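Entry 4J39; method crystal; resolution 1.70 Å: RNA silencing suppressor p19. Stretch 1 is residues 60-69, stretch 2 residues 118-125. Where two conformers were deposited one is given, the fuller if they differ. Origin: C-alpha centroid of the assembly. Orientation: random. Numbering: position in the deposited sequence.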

# COMPACT_ATOMS: atom_id res chain seq x y z
N SER A 60 11.38 -13.55 14.46
CA SER A 60 11.20 -12.06 14.45
C SER A 60 9.98 -11.61 13.70
O SER A 60 9.17 -10.73 14.17
CB SER A 60 12.45 -11.43 13.94
OG SER A 60 12.33 -9.97 13.98
N LEU A 61 9.71 -12.20 12.50
CA LEU A 61 8.46 -11.97 11.73
C LEU A 61 7.20 -12.20 12.57
O LEU A 61 6.24 -11.39 12.62
CB LEU A 61 8.41 -12.85 10.43
CG LEU A 61 7.30 -12.53 9.47
CD1 LEU A 61 7.25 -11.02 9.01
CD2 LEU A 61 7.22 -13.51 8.27
N HIS A 62 7.18 -13.36 13.24
CA HIS A 62 6.04 -13.71 14.11
C HIS A 62 5.83 -12.60 15.19
O HIS A 62 4.69 -12.11 15.39
CB HIS A 62 6.30 -15.09 14.79
CG HIS A 62 5.12 -15.57 15.53
ND1 HIS A 62 5.02 -15.42 16.88
CD2 HIS A 62 3.94 -16.07 15.09
CE1 HIS A 62 3.81 -15.79 17.27
NE2 HIS A 62 3.15 -16.22 16.21
N ARG A 63 6.92 -12.22 15.81
CA ARG A 63 6.88 -11.32 16.93
C ARG A 63 6.27 -9.98 16.41
O ARG A 63 5.33 -9.44 16.99
CB ARG A 63 8.24 -11.08 17.47
CG ARG A 63 8.29 -10.11 18.71
CD ARG A 63 9.66 -9.79 19.17
NE ARG A 63 10.29 -8.74 18.33
CZ ARG A 63 10.08 -7.44 18.55
NH1 ARG A 63 9.39 -7.01 19.63
NH2 ARG A 63 10.69 -6.48 17.77
N VAL A 64 6.83 -9.47 15.32
CA VAL A 64 6.40 -8.09 14.88
C VAL A 64 4.97 -8.06 14.24
O VAL A 64 4.28 -7.02 14.24
CB VAL A 64 7.47 -7.33 14.02
CG1 VAL A 64 8.83 -7.26 14.67
CG2 VAL A 64 7.62 -8.04 12.57
N LEU A 65 4.51 -9.17 13.60
CA LEU A 65 3.19 -9.30 13.11
C LEU A 65 2.22 -9.23 14.30
O LEU A 65 1.03 -8.95 14.10
CB LEU A 65 3.16 -10.61 12.38
CG LEU A 65 3.24 -10.68 10.89
CD1 LEU A 65 3.05 -9.45 9.98
CD2 LEU A 65 3.75 -11.99 10.23
N GLY A 66 2.71 -9.47 15.53
CA GLY A 66 1.83 -9.38 16.74
C GLY A 66 1.65 -7.94 17.20
O GLY A 66 1.01 -7.71 18.21
N SER A 67 2.20 -6.96 16.48
CA SER A 67 2.22 -5.54 17.08
C SER A 67 0.85 -4.87 17.04
O SER A 67 0.58 -3.87 17.78
CB SER A 67 3.29 -4.70 16.38
OG SER A 67 2.87 -4.42 15.13
N TRP A 68 -0.06 -5.37 16.23
CA TRP A 68 -1.44 -4.97 16.16
C TRP A 68 -2.31 -6.02 15.56
O TRP A 68 -1.85 -6.84 14.78
CB TRP A 68 -1.61 -3.58 15.44
CG TRP A 68 -1.16 -3.58 14.00
CD1 TRP A 68 0.07 -3.24 13.54
CD2 TRP A 68 -1.92 -4.00 12.90
NE1 TRP A 68 0.10 -3.39 12.16
CE2 TRP A 68 -1.10 -3.89 11.73
CE3 TRP A 68 -3.23 -4.40 12.73
CZ2 TRP A 68 -1.60 -4.22 10.44
CZ3 TRP A 68 -3.72 -4.72 11.51
CH2 TRP A 68 -2.91 -4.62 10.36
N THR A 69 -3.61 -5.99 15.88
CA THR A 69 -4.59 -6.91 15.34
C THR A 69 -5.80 -6.12 14.85
O THR A 69 -5.98 -4.87 15.19
CB THR A 69 -4.98 -7.93 16.42
OG1 THR A 69 -5.67 -7.15 17.42
CG2 THR A 69 -3.85 -8.71 17.04
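Stretch 2 118-125: SKQELLQL

Stretch 2 lies as a helix running roughly antiparallel to the helix of stretch 1, in a mixed contact: leucine and valine side chains pack between the helices, and the fully extended side chain of K119 reaches backbone carbonyls near the end of the first helix. The direction follows from the axes of helix 60-65 and helix 118-124, whose N-to-C vectors make an angle of 150° and approach to 11.1 Å. The backbone register agrees: the nearest CA atoms pair L61 with L123 at 7.5 Å and L65 with Q120 at 7.4 Å, so residue numbers rise in one stretch as they fall in the other. Together the two stretches bury 394 Å².

Stretch 2 is already helical at S118, the helix having begun earlier in the chain, with phi/psi of -58/-56 at K119 and -71/-20 at L123, and carries the i to i+4 bonds L122 N to S118 O (2.9 Å) and L123 N to K119 O (3.1 Å). This spacing sets K119 and L123 one turn apart, and both direct CA-to-CB toward stretch 1. L61 and V64 return that orientation from the first helix. L61 CD1 lies 3.8 Å from L123 CB, and V64 CG2 lies 3.7 Å from L123 CD1, both van der Waals distances, so L123 touches two residues of the opposing helix. Beyond it, L61 CD2 approaches Q124 OE1 to 3.4 Å; the CA-to-CB bond of Q124 points sideways, but the end of its side chain comes nearer.

L65 also starts sideways and brings its end closer, with chi1 of -101° and chi2 of -14° outside the usual wells. Its CD1 rests 3.6 Å from Q120 CG and 3.8 Å from K119 CD, so the aliphatic part of the lysine shares in the packing.

All four chi angles of K119 are t, which carries NZ far from its own backbone; the residue has 102 Å² covered by stretch 1. K119 NZ donates a hydrogen bond to V64 O at 2.8 Å. V64 O also accepts from S67 N at 3.1 Å, a bond that ties the last turn of the helix to the loop after it. Water 1 accepts from K119 NZ at 2.8 Å and donates to L65 O at 2.7 Å and W68 O at 3.1 Å, linking the lysine to two further carbonyls. S67 OG stands 2.7 Å from K119 NZ. W68 NE1 is 3.4 Å from K119 NZ, but both are donors, so this is proximity without a hydrogen bond.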

# COMPACT_ATOMS: atom_id res chain seq x y z
N SER A 118 -0.18 -6.57 3.57
CA SER A 118 0.92 -5.69 3.07
C SER A 118 2.17 -5.78 3.90
O SER A 118 3.30 -5.84 3.41
CB SER A 118 0.43 -4.23 3.13
OG SER A 118 -0.60 -3.94 2.18
N LYS A 119 1.94 -5.73 5.20
CA LYS A 119 3.01 -5.81 6.16
C LYS A 119 3.78 -7.16 5.93
O LYS A 119 4.96 -7.17 5.90
CB LYS A 119 2.49 -5.78 7.63
CG LYS A 119 3.53 -5.85 8.66
CD LYS A 119 2.84 -5.70 10.07
CE LYS A 119 3.77 -5.61 11.23
NZ LYS A 119 2.99 -5.21 12.51
N GLN A 120 3.06 -8.22 5.99
CA GLN A 120 3.69 -9.57 5.77
C GLN A 120 4.55 -9.62 4.44
O GLN A 120 5.73 -9.96 4.51
CB GLN A 120 2.57 -10.61 5.65
CG GLN A 120 1.74 -10.91 6.95
CD GLN A 120 0.33 -11.57 6.77
OE1 GLN A 120 -0.34 -11.82 7.75
NE2 GLN A 120 -0.08 -11.87 5.53
N GLU A 121 4.02 -9.11 3.35
CA GLU A 121 4.71 -9.24 2.04
C GLU A 121 5.92 -8.35 2.00
O GLU A 121 6.99 -8.74 1.50
CB GLU A 121 3.72 -8.95 0.91
CG GLU A 121 2.44 -9.92 1.00
CD GLU A 121 2.20 -11.04 -0.08
OE1 GLU A 121 2.17 -10.75 -1.32
OE2 GLU A 121 1.98 -12.19 0.38
N LEU A 122 5.81 -7.14 2.59
CA LEU A 122 6.98 -6.27 2.62
C LEU A 122 8.14 -6.78 3.44
O LEU A 122 9.33 -6.73 3.06
CB LEU A 122 6.54 -4.84 3.16
CG LEU A 122 7.62 -3.81 3.11
CD1 LEU A 122 8.35 -3.62 1.70
CD2 LEU A 122 7.09 -2.39 3.62
N LEU A 123 7.81 -7.31 4.62
CA LEU A 123 8.80 -7.81 5.55
C LEU A 123 9.44 -9.13 5.01
O LEU A 123 10.59 -9.41 5.32
CB LEU A 123 8.17 -7.98 6.94
CG LEU A 123 7.70 -6.68 7.63
CD1 LEU A 123 7.06 -7.06 9.09
CD2 LEU A 123 8.87 -5.69 7.68
N GLN A 124 8.77 -9.78 4.09
CA GLN A 124 9.32 -11.05 3.52
C GLN A 124 9.94 -10.89 2.14
O GLN A 124 10.40 -11.91 1.56
CB GLN A 124 8.26 -12.08 3.39
CG GLN A 124 7.62 -12.51 4.68
CD GLN A 124 6.62 -13.63 4.52
OE1 GLN A 124 6.82 -14.73 5.08
NE2 GLN A 124 5.56 -13.39 3.76
N LEU A 125 9.95 -9.68 1.62
CA LEU A 125 10.41 -9.45 0.25
C LEU A 125 11.88 -9.88 0.16
O LEU A 125 12.68 -9.52 1.02
CB LEU A 125 10.34 -7.98 -0.09
CG LEU A 125 9.89 -7.38 -1.45
CD1 LEU A 125 10.69 -6.02 -1.61
CD2 LEU A 125 9.87 -8.37 -2.70
O HOH W 1 0.55 -6.64 12.85